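Long-range contacts in outer membrane lipoprotein carrier protein LolA (Thermus thermophilus, PDB 2YZY), which is of undemonstrated function but probably carries lipoproteins, shielding their acyl chains on the way to the outer membrane: residues 22-28 with 40-46; 51-55 with 67-72; 115-120 with 131-137. All coordinates share one frame; numbering follows the deposited sequence.

Contact 1 (22-28 with 40-46); sequences PWQATVQ and LLARVYA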
loop_
_atom_site.group_PDB
_atom_site.type_symbol
_atom_site.label_atom_id
_atom_site.label_comp_id
_atom_site.label_asym_id
_atom_site.label_seq_id
_atom_site.Cartn_x
_atom_site.Cartn_y
_atom_site.Cartn_z
ATOM N N PRO A 22 -9.878 -10.501 -4.803
ATOM C CA PRO A 22 -8.505 -10.238 -5.247
ATOM C C PRO A 22 -8.325 -9.023 -6.150
ATOM O O PRO A 22 -9.156 -8.734 -7.015
ATOM C CB PRO A 22 -8.110 -11.535 -5.954
ATOM C CG PRO A 22 -8.955 -12.566 -5.279
ATOM C CD PRO A 22 -10.283 -11.876 -5.143
ATOM N N TRP A 23 -7.224 -8.314 -5.939
ATOM C CA TRP A 23 -6.923 -7.145 -6.745
ATOM C C TRP A 23 -5.428 -6.878 -6.761
ATOM O O TRP A 23 -4.676 -7.422 -5.953
ATOM C CB TRP A 23 -7.672 -5.907 -6.217
ATOM C CG TRP A 23 -7.381 -5.551 -4.781
ATOM C CD1 TRP A 23 -8.069 -5.964 -3.673
ATOM C CD2 TRP A 23 -6.299 -4.741 -4.301
ATOM N NE1 TRP A 23 -7.481 -5.463 -2.534
ATOM C CE2 TRP A 23 -6.391 -4.711 -2.890
ATOM C CE3 TRP A 23 -5.258 -4.040 -4.927
ATOM C CZ2 TRP A 23 -5.480 -4.010 -2.093
ATOM C CZ3 TRP A 23 -4.351 -3.342 -4.133
ATOM C CH2 TRP A 23 -4.470 -3.335 -2.729
ATOM N N GLN A 24 -5.004 -6.055 -7.711
ATOM C CA GLN A 24 -3.609 -5.677 -7.825
ATOM C C GLN A 24 -3.562 -4.225 -8.257
ATOM O O GLN A 24 -4.547 -3.689 -8.783
ATOM C CB GLN A 24 -2.854 -6.594 -8.804
ATOM C CG GLN A 24 -3.477 -6.803 -10.172
ATOM C CD GLN A 24 -2.816 -7.959 -10.923
ATOM O OE1 GLN A 24 -2.705 -9.065 -10.401
ATOM N NE2 GLN A 24 -2.378 -7.703 -12.146
ATOM N N ALA A 25 -2.431 -3.578 -8.006
ATOM C CA ALA A 25 -2.292 -2.174 -8.343
ATOM C C ALA A 25 -0.841 -1.768 -8.497
ATOM O O ALA A 25 0.075 -2.533 -8.192
ATOM C CB ALA A 25 -2.947 -1.320 -7.259
ATOM N N THR A 26 -0.647 -0.553 -8.990
ATOM C CA THR A 26 0.680 0.007 -9.162
ATOM C C THR A 26 0.726 1.247 -8.287
ATOM O O THR A 26 -0.157 2.100 -8.369
ATOM C CB THR A 26 0.930 0.410 -10.621
ATOM O OG1 THR A 26 0.829 -0.752 -11.450
ATOM C CG2 THR A 26 2.323 1.040 -10.780
ATOM N N VAL A 27 1.746 1.334 -7.439
ATOM C CA VAL A 27 1.900 2.480 -6.553
ATOM C C VAL A 27 3.141 3.247 -6.982
ATOM O O VAL A 27 4.208 2.664 -7.168
ATOM C CB VAL A 27 2.044 2.039 -5.075
ATOM C CG1 VAL A 27 2.281 3.258 -4.189
ATOM C CG2 VAL A 27 0.779 1.307 -4.617
ATOM N N GLN A 28 2.991 4.554 -7.158
ATOM C CA GLN A 28 4.098 5.401 -7.578
ATOM C C GLN A 28 4.069 6.711 -6.816
ATOM O O GLN A 28 3.005 7.272 -6.567
ATOM C CB GLN A 28 4.002 5.681 -9.079
ATOM C CG GLN A 28 5.073 6.623 -9.606
ATOM C CD GLN A 28 4.963 6.847 -11.102
ATOM O OE1 GLN A 28 3.904 7.222 -11.608
ATOM N NE2 GLN A 28 6.059 6.624 -11.817
ATOM N N LEU A 40 9.502 6.133 -5.611
ATOM C CA LEU A 40 9.129 4.789 -5.203
ATOM C C LEU A 40 8.148 4.258 -6.242
ATOM O O LEU A 40 7.212 4.954 -6.640
ATOM C CB LEU A 40 8.456 4.798 -3.825
ATOM C CG LEU A 40 8.012 3.432 -3.290
ATOM C CD1 LEU A 40 9.233 2.594 -2.961
ATOM C CD2 LEU A 40 7.155 3.612 -2.046
ATOM N N LEU A 41 8.380 3.035 -6.701
ATOM C CA LEU A 41 7.485 2.409 -7.665
ATOM C C LEU A 41 7.359 0.953 -7.263
ATOM O O LEU A 41 8.362 0.284 -7.026
ATOM C CB LEU A 41 8.035 2.508 -9.090
ATOM C CG LEU A 41 7.139 1.888 -10.173
ATOM C CD1 LEU A 41 5.816 2.647 -10.254
ATOM C CD2 LEU A 41 7.839 1.941 -11.522
ATOM N N ALA A 42 6.129 0.460 -7.180
ATOM C CA ALA A 42 5.924 -0.923 -6.790
ATOM C C ALA A 42 4.596 -1.466 -7.283
ATOM O O ALA A 42 3.681 -0.711 -7.608
ATOM C CB ALA A 42 5.985 -1.037 -5.272
ATOM N N ARG A 43 4.506 -2.787 -7.365
ATOM C CA ARG A 43 3.256 -3.428 -7.748
ATOM C C ARG A 43 2.742 -4.063 -6.465
ATOM O O ARG A 43 3.519 -4.579 -5.664
ATOM C CB ARG A 43 3.474 -4.502 -8.815
ATOM C CG ARG A 43 3.835 -3.963 -10.196
ATOM C CD ARG A 43 3.748 -5.080 -11.232
ATOM N NE ARG A 43 4.036 -4.632 -12.593
ATOM C CZ ARG A 43 5.235 -4.682 -13.166
ATOM N NH1 ARG A 43 6.279 -5.164 -12.501
ATOM N NH2 ARG A 43 5.382 -4.268 -14.418
ATOM N N VAL A 44 1.432 -4.007 -6.265
ATOM C CA VAL A 44 0.814 -4.554 -5.062
ATOM C C VAL A 44 -0.220 -5.617 -5.429
ATOM O O VAL A 44 -0.949 -5.467 -6.404
ATOM C CB VAL A 44 0.146 -3.425 -4.254
ATOM C CG1 VAL A 44 -0.494 -3.982 -3.006
ATOM C CG2 VAL A 44 1.183 -2.356 -3.902
ATOM N N TYR A 45 -0.269 -6.688 -4.639
ATOM C CA TYR A 45 -1.185 -7.801 -4.874
ATOM C C TYR A 45 -1.905 -8.170 -3.595
ATOM O O TYR A 45 -1.291 -8.258 -2.533
ATOM C CB TYR A 45 -0.404 -9.020 -5.370
ATOM C CG TYR A 45 0.310 -8.767 -6.669
ATOM C CD1 TYR A 45 -0.307 -9.040 -7.886
ATOM C CD2 TYR A 45 1.577 -8.179 -6.683
ATOM C CE1 TYR A 45 0.312 -8.732 -9.090
ATOM C CE2 TYR A 45 2.202 -7.862 -7.879
ATOM C CZ TYR A 45 1.564 -8.140 -9.075
ATOM O OH TYR A 45 2.177 -7.805 -10.260
ATOM N N ALA A 46 -3.207 -8.412 -3.706
ATOM C CA ALA A 46 -3.996 -8.766 -2.536
ATOM C C ALA A 46 -4.943 -9.927 -2.788
ATOM O O ALA A 46 -5.654 -9.957 -3.789
ATOM C CB ALA A 46 -4.802 -7.552 -2.068
#
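The indole of W23 lies over the methyl group of A46, its partner on the adjacent strand. A46 CB sits 3.4 Å from W23 CE2 and above one face of the five-membered ring, offset toward the rim, a CH-pi contact with CB 25° off the ring normal. The ring reaches this place because W23 CG stands between the backbone N and the carbonyl carbon (chi1 58°), which lays the indole along the sheet and brings its six-membered ring alongside V44, with W23 CH2 4.0 Å from V44 CG1. On the same face V44 CG2 meets V27 CG2 at 3.8 Å. Replacing W23 by an alanine would probably lose the CH-pi contact over the A46 methyl and open a gap beside V44 CG1, leaving F53 as the aromatic neighbour of both.

Strands 23-30 and 39-47 form an antiparallel beta hairpin. Three hydrogen-bonded pairs, W23 with A46, A25 with V44 and V27 with A42, each exchange two backbone bonds; that from V27 N to A42 O, 2.8 Å, is nearly straight. The other face carries Q24, T26, Q28, L41, R43 and Y45. There Q24 OE1 approaches the edge of the Y45 ring, 3.3 Å from Y45 CE1, with the amide turned 82° to the ring, while L41 CD1 rests 3.7 Å from Q28 CB. T26 OG1 bonds to E177 of the neighbouring strand 169-180. Chemistry thus divides the faces: one is almost entirely apolar, consistent with the probable acyl-binding side of a LolA-like fold, the other mainly polar, with L41 as an apolar exception.

Contact 2 (51-55 with 67-72); sequences RLFRV and FTVITE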
loop_
_atom_site.group_PDB
_atom_site.type_symbol
_atom_site.label_atom_id
_atom_site.label_comp_id
_atom_site.label_asym_id
_atom_site.label_seq_id
_atom_site.Cartn_x
_atom_site.Cartn_y
_atom_site.Cartn_z
ATOM N N ARG A 51 -5.871 -13.852 3.309
ATOM C CA ARG A 51 -5.101 -12.934 4.139
ATOM C C ARG A 51 -3.662 -12.846 3.642
ATOM O O ARG A 51 -2.721 -12.835 4.433
ATOM C CB ARG A 51 -5.113 -13.380 5.607
ATOM C CG ARG A 51 -6.458 -13.222 6.301
ATOM C CD ARG A 51 -6.310 -13.401 7.808
ATOM N NE ARG A 51 -7.554 -13.142 8.527
ATOM C CZ ARG A 51 -8.645 -13.896 8.432
ATOM N NH1 ARG A 51 -8.648 -14.964 7.645
ATOM N NH2 ARG A 51 -9.731 -13.583 9.125
ATOM N N LEU A 52 -3.507 -12.784 2.323
ATOM C CA LEU A 52 -2.195 -12.692 1.693
ATOM C C LEU A 52 -2.041 -11.359 0.974
ATOM O O LEU A 52 -2.958 -10.898 0.299
ATOM C CB LEU A 52 -1.999 -13.825 0.686
ATOM C CG LEU A 52 -1.904 -15.266 1.185
ATOM C CD1 LEU A 52 -1.595 -16.173 -0.003
ATOM C CD2 LEU A 52 -0.814 -15.390 2.239
ATOM N N PHE A 53 -0.864 -10.759 1.106
ATOM C CA PHE A 53 -0.570 -9.469 0.488
ATOM C C PHE A 53 0.879 -9.531 -0.002
ATOM O O PHE A 53 1.738 -10.081 0.680
ATOM C CB PHE A 53 -0.716 -8.373 1.547
ATOM C CG PHE A 53 -0.807 -6.978 0.997
ATOM C CD1 PHE A 53 -1.935 -6.561 0.301
ATOM C CD2 PHE A 53 0.213 -6.060 1.236
ATOM C CE1 PHE A 53 -2.052 -5.248 -0.145
ATOM C CE2 PHE A 53 0.107 -4.744 0.796
ATOM C CZ PHE A 53 -1.027 -4.337 0.106
ATOM N N ARG A 54 1.151 -8.983 -1.184
ATOM C CA ARG A 54 2.513 -8.990 -1.714
ATOM C C ARG A 54 2.823 -7.651 -2.362
ATOM O O ARG A 54 1.998 -7.103 -3.084
ATOM C CB ARG A 54 2.694 -10.115 -2.749
ATOM C CG ARG A 54 4.126 -10.256 -3.302
ATOM C CD ARG A 54 4.226 -11.435 -4.269
ATOM N NE ARG A 54 5.538 -11.559 -4.907
ATOM C CZ ARG A 54 6.397 -12.550 -4.680
ATOM N NH1 ARG A 54 6.101 -13.517 -3.817
ATOM N NH2 ARG A 54 7.543 -12.595 -5.347
ATOM N N VAL A 55 4.005 -7.118 -2.074
ATOM C CA VAL A 55 4.431 -5.848 -2.649
ATOM C C VAL A 55 5.760 -6.102 -3.349
ATOM O O VAL A 55 6.681 -6.676 -2.762
ATOM C CB VAL A 55 4.619 -4.772 -1.560
ATOM C CG1 VAL A 55 5.067 -3.459 -2.202
ATOM C CG2 VAL A 55 3.311 -4.582 -0.788
ATOM N N PHE A 67 10.848 -7.705 -2.623
ATOM C CA PHE A 67 9.419 -7.912 -2.486
ATOM C C PHE A 67 9.115 -8.274 -1.048
ATOM O O PHE A 67 9.993 -8.722 -0.298
ATOM C CB PHE A 67 8.883 -8.973 -3.477
ATOM C CG PHE A 67 9.350 -10.379 -3.217
ATOM C CD1 PHE A 67 8.741 -11.167 -2.238
ATOM C CD2 PHE A 67 10.364 -10.934 -3.988
ATOM C CE1 PHE A 67 9.140 -12.490 -2.039
ATOM C CE2 PHE A 67 10.773 -12.258 -3.796
ATOM C CZ PHE A 67 10.156 -13.036 -2.818
ATOM N N THR A 68 7.876 -8.023 -0.655
ATOM C CA THR A 68 7.422 -8.313 0.692
ATOM C C THR A 68 6.159 -9.149 0.606
ATOM O O THR A 68 5.256 -8.843 -0.171
ATOM C CB THR A 68 7.090 -7.021 1.456
ATOM O OG1 THR A 68 8.261 -6.205 1.546
ATOM C CG2 THR A 68 6.589 -7.343 2.857
ATOM N N VAL A 69 6.105 -10.221 1.386
ATOM C CA VAL A 69 4.921 -11.066 1.411
ATOM C C VAL A 69 4.385 -10.996 2.832
ATOM O O VAL A 69 5.121 -11.224 3.793
ATOM C CB VAL A 69 5.241 -12.531 1.060
ATOM C CG1 VAL A 69 3.968 -13.376 1.164
ATOM C CG2 VAL A 69 5.798 -12.615 -0.348
ATOM N N ILE A 70 3.110 -10.653 2.967
ATOM C CA ILE A 70 2.513 -10.557 4.289
ATOM C C ILE A 70 1.396 -11.574 4.449
ATOM O O ILE A 70 0.552 -11.737 3.567
ATOM C CB ILE A 70 1.946 -9.142 4.550
ATOM C CG1 ILE A 70 3.057 -8.102 4.396
ATOM C CG2 ILE A 70 1.359 -9.066 5.958
ATOM C CD1 ILE A 70 2.573 -6.674 4.455
ATOM N N THR A 71 1.417 -12.275 5.574
ATOM C CA THR A 71 0.397 -13.264 5.886
ATOM C C THR A 71 -0.097 -12.921 7.282
ATOM O O THR A 71 0.430 -12.011 7.922
ATOM C CB THR A 71 0.967 -14.695 5.893
ATOM O OG1 THR A 71 1.929 -14.825 6.947
ATOM C CG2 THR A 71 1.636 -15.008 4.563
ATOM N N GLU A 72 -1.112 -13.633 7.757
ATOM C CA GLU A 72 -1.630 -13.363 9.089
ATOM C C GLU A 72 -0.583 -13.762 10.121
ATOM O O GLU A 72 -0.479 -13.151 11.186
ATOM C CB GLU A 72 -2.916 -14.154 9.342
ATOM C CG GLU A 72 -2.716 -15.662 9.410
ATOM C CD GLU A 72 -3.923 -16.384 9.978
ATOM O OE1 GLU A 72 -3.881 -17.630 10.077
ATOM O OE2 GLU A 72 -4.913 -15.708 10.331
HETATM O O HOH W 1 -2.446 -15.687 5.835
#
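R54 and F67 make the principal side-chain contact, a stacked cation-pi pair. The guanidinium lies almost flat on the ring, planes 19° apart, with R54 NH2 above the ring centre and R54 CZ 3.8 Å from the F67 centroid. An extended R54 chain, CG anti to the backbone N (chi1 -176°), carries the group out from the sheet, over the ring of F67, and V69 CG2 touches R54 NH1 at 3.6 Å. Polar partners further fix the guanidinium: NE forms a salt bridge with E56, and NH1 donates to the carbonyls of L188 and R190.

Backbone bonds join strands 52-59 and 67-70 into a further antiparallel hairpin of the LolA-like sheet. F53 with I70 and V55 with T68 are its hydrogen-bonded pairs; the bond from I70 N to F53 O is 2.7 Å long and nearly straight at 175°. R51 and L52 both face L47, forming a G1 beta bulge at the start of the first strand.

Apolar contacts occupy both faces. F53 and I70 run side by side, F53 CD2 4.0 Å from I70 CD1, whereas L52 CD2 presses closely on T71 CG2 at 3.4 Å.

Beyond the paired residues, a water links R51 O to E72 N. The opposite charges of R51 and E72 probably attract only weakly, R51 NE lying 4.1 Å from E72 OE2 with the oxygen well out of the guanidinium plane.

Contact 3 (115-120 with 131-137); sequences VDLRLE and WKLVGRS. With MPD ((4S)-2-methyl-2,4-pentanediol), chain C.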
loop_
_atom_site.group_PDB
_atom_site.type_symbol
_atom_site.label_atom_id
_atom_site.label_comp_id
_atom_site.label_asym_id
_atom_site.label_seq_id
_atom_site.Cartn_x
_atom_site.Cartn_y
_atom_site.Cartn_z
ATOM N N VAL A 115 -4.194 6.518 12.619
ATOM C CA VAL A 115 -4.394 7.959 12.533
ATOM C C VAL A 115 -5.861 8.309 12.754
ATOM O O VAL A 115 -6.755 7.608 12.278
ATOM C CB VAL A 115 -3.961 8.502 11.153
ATOM C CG1 VAL A 115 -4.194 10.005 11.086
ATOM C CG2 VAL A 115 -2.497 8.182 10.908
ATOM N N ASP A 116 -6.101 9.395 13.482
ATOM C CA ASP A 116 -7.461 9.842 13.754
ATOM C C ASP A 116 -7.993 10.535 12.504
ATOM O O ASP A 116 -8.056 11.763 12.440
ATOM C CB ASP A 116 -7.472 10.808 14.941
ATOM C CG ASP A 116 -8.873 11.221 15.343
ATOM O OD1 ASP A 116 -9.565 11.864 14.526
ATOM O OD2 ASP A 116 -9.285 10.903 16.479
ATOM N N LEU A 117 -8.366 9.735 11.511
ATOM C CA LEU A 117 -8.877 10.259 10.251
ATOM C C LEU A 117 -10.276 10.846 10.355
ATOM O O LEU A 117 -11.140 10.318 11.056
ATOM C CB LEU A 117 -8.868 9.164 9.183
ATOM C CG LEU A 117 -7.496 8.688 8.702
ATOM C CD1 LEU A 117 -7.668 7.525 7.738
ATOM C CD2 LEU A 117 -6.763 9.839 8.029
ATOM N N ARG A 118 -10.483 11.946 9.640
ATOM C CA ARG A 118 -11.763 12.638 9.610
ATOM C C ARG A 118 -12.051 13.038 8.166
ATOM O O ARG A 118 -11.134 13.366 7.412
ATOM C CB ARG A 118 -11.705 13.898 10.474
ATOM C CG ARG A 118 -11.291 13.662 11.917
ATOM C CD ARG A 118 -12.381 12.965 12.710
ATOM N NE ARG A 118 -12.005 12.801 14.111
ATOM C CZ ARG A 118 -11.716 13.807 14.933
ATOM N NH1 ARG A 118 -11.760 15.059 14.498
ATOM N NH2 ARG A 118 -11.379 13.559 16.191
ATOM N N LEU A 119 -13.321 13.009 7.780
ATOM C CA LEU A 119 -13.700 13.394 6.427
ATOM C C LEU A 119 -13.709 14.912 6.308
ATOM O O LEU A 119 -14.461 15.591 7.011
ATOM C CB LEU A 119 -15.089 12.850 6.081
ATOM C CG LEU A 119 -15.677 13.334 4.753
ATOM C CD1 LEU A 119 -14.815 12.843 3.593
ATOM C CD2 LEU A 119 -17.104 12.823 4.609
ATOM N N GLU A 120 -12.871 15.454 5.429
ATOM C CA GLU A 120 -12.835 16.899 5.251
ATOM C C GLU A 120 -13.813 17.326 4.165
ATOM O O GLU A 120 -14.441 18.381 4.260
ATOM C CB GLU A 120 -11.432 17.378 4.876
ATOM C CG GLU A 120 -11.318 18.894 4.901
ATOM C CD GLU A 120 -9.998 19.399 4.376
ATOM O OE1 GLU A 120 -9.772 19.300 3.153
ATOM O OE2 GLU A 120 -9.187 19.892 5.188
ATOM N N TRP A 131 -13.178 11.300 -1.954
ATOM C CA TRP A 131 -13.312 11.847 -0.614
ATOM C C TRP A 131 -11.903 12.145 -0.127
ATOM O O TRP A 131 -10.983 11.360 -0.367
ATOM C CB TRP A 131 -13.928 10.826 0.343
ATOM C CG TRP A 131 -15.380 10.561 0.150
ATOM C CD1 TRP A 131 -16.407 11.447 0.318
ATOM C CD2 TRP A 131 -15.981 9.306 -0.185
ATOM N NE1 TRP A 131 -17.611 10.817 0.113
ATOM C CE2 TRP A 131 -17.381 9.503 -0.197
ATOM C CE3 TRP A 131 -15.474 8.031 -0.473
ATOM C CZ2 TRP A 131 -18.281 8.471 -0.485
ATOM C CZ3 TRP A 131 -16.372 7.003 -0.760
ATOM C CH2 TRP A 131 -17.760 7.233 -0.764
ATOM N N LYS A 132 -11.730 13.280 0.539
ATOM C CA LYS A 132 -10.432 13.635 1.093
ATOM C C LYS A 132 -10.526 13.474 2.605
ATOM O O LYS A 132 -11.274 14.199 3.266
ATOM C CB LYS A 132 -10.052 15.084 0.768
ATOM C CG LYS A 132 -8.734 15.524 1.424
ATOM C CD LYS A 132 -8.491 17.027 1.285
ATOM C CE LYS A 132 -7.209 17.450 1.995
ATOM N NZ LYS A 132 -7.146 18.931 2.196
ATOM N N LEU A 133 -9.794 12.508 3.148
ATOM C CA LEU A 133 -9.789 12.282 4.585
ATOM C C LEU A 133 -8.511 12.886 5.146
ATOM O O LEU A 133 -7.458 12.831 4.513
ATOM C CB LEU A 133 -9.830 10.784 4.901
ATOM C CG LEU A 133 -10.967 9.945 4.309
ATOM C CD1 LEU A 133 -10.818 8.503 4.789
ATOM C CD2 LEU A 133 -12.313 10.509 4.729
ATOM N N VAL A 134 -8.604 13.477 6.331
ATOM C CA VAL A 134 -7.444 14.087 6.958
ATOM C C VAL A 134 -7.346 13.654 8.413
ATOM O O VAL A 134 -8.358 13.391 9.058
ATOM C CB VAL A 134 -7.514 15.632 6.875
ATOM C CG1 VAL A 134 -7.459 16.071 5.423
ATOM C CG2 VAL A 134 -8.794 16.137 7.522
ATOM N N GLY A 135 -6.123 13.572 8.921
ATOM C CA GLY A 135 -5.932 13.167 10.302
ATOM C C GLY A 135 -4.582 13.576 10.852
ATOM O O GLY A 135 -3.591 13.618 10.125
ATOM N N ARG A 136 -4.545 13.882 12.144
ATOM C CA ARG A 136 -3.308 14.288 12.795
ATOM C C ARG A 136 -2.629 13.072 13.412
ATOM O O ARG A 136 -3.291 12.097 13.767
ATOM C CB ARG A 136 -3.606 15.323 13.883
ATOM C CG ARG A 136 -2.372 15.992 14.463
ATOM C CD ARG A 136 -2.723 16.977 15.575
ATOM N NE ARG A 136 -3.679 17.998 15.146
ATOM C CZ ARG A 136 -4.999 17.833 15.128
ATOM N NH1 ARG A 136 -5.537 16.685 15.519
ATOM N NH2 ARG A 136 -5.784 18.820 14.716
ATOM N N SER A 137 -1.306 13.135 13.530
ATOM C CA SER A 137 -0.519 12.048 14.105
ATOM C C SER A 137 -0.604 10.774 13.276
ATOM O O SER A 137 0.466 10.244 12.915
ATOM C CB SER A 137 -0.974 11.762 15.539
ATOM O OG SER A 137 -0.745 12.881 16.374
HETATM C C1 MPD C . -3.133 20.230 5.008
HETATM C C2 MPD C . -4.389 19.368 5.171
HETATM O O2 MPD C . -4.856 18.950 3.885
HETATM C CM MPD C . -4.060 18.143 6.020
HETATM C C3 MPD C . -5.488 20.179 5.862
HETATM C C4 MPD C . -6.135 21.468 5.345
HETATM O O4 MPD C . -6.969 21.173 4.222
HETATM C C5 MPD C . -6.967 22.106 6.457
#
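This is a surface contact between the paired strands of an antiparallel beta hairpin, 116-125 with 128-136, at one end of the strand order. E120 and K132 join across it in a salt bridge, E120 OE1 to K132 NZ 2.8 Å. The two side chains lie side by side and point the same way. Each is extended, with K132 CG anti to the backbone N (chi1 176°), and the ammonium meets OE1 on its syn side, 26° out of the carboxylate plane. A molecule of 2-methyl-2,4-pentanediol, probably from the crystallisation liquor, bridges the same pair: its O4 donates to E120 OE2 at 2.7 Å, and K132 NZ donates to both its hydroxyl oxygens. E147 of the neighbouring strand binds the diol as well.

R118 and V134 form the hydrogen-bonded pair at the middle, with R118 N 2.6 Å from V134 O and a straighter return bond from V134 N to R118 O (170°). E120 N adds a bond to K132 O. Toward the start of the strand the chain makes an inverse gamma turn centred on D116, whose OD1 forms a salt bridge with R118 NE. V115 CG1 packs there against the backbone at G135 C, 3.6 Å away, where a side chain on G135 would collide.

On the opposite face from V134, L119 CD1 touches L133 CD2 at 3.6 Å and W131 CD1 at 3.9 Å. These three residues also touch I11 of helix 7-18, while L117 and W131 reach L148 and I150 of strand 145-151, so the hairpin's apolar face packs against the N-terminal helix.

In the fold
Contacts 1, 2 and 3 follow one another along the chain, each closing before the next opens, and each ties together a hairpin of successive antiparallel strands. Contacts 1 and 2 are neighbours, centres 12 Å apart, because strands 39-47 and 52-59 lie side by side: Y45 N is 2.8 Å from R54 O, a probable hydrogen bond, and F53 packs on V44 and A46. Contact 3 stands about 23 Å from contact 1 and 26 Å from contact 2, centre to centre, and lies across the chain's centre from contact 2. Strands 145-151, 156-163 and 169-180 bridge the interval, consistent with the curved beta surface expected of a LolA-like carrier.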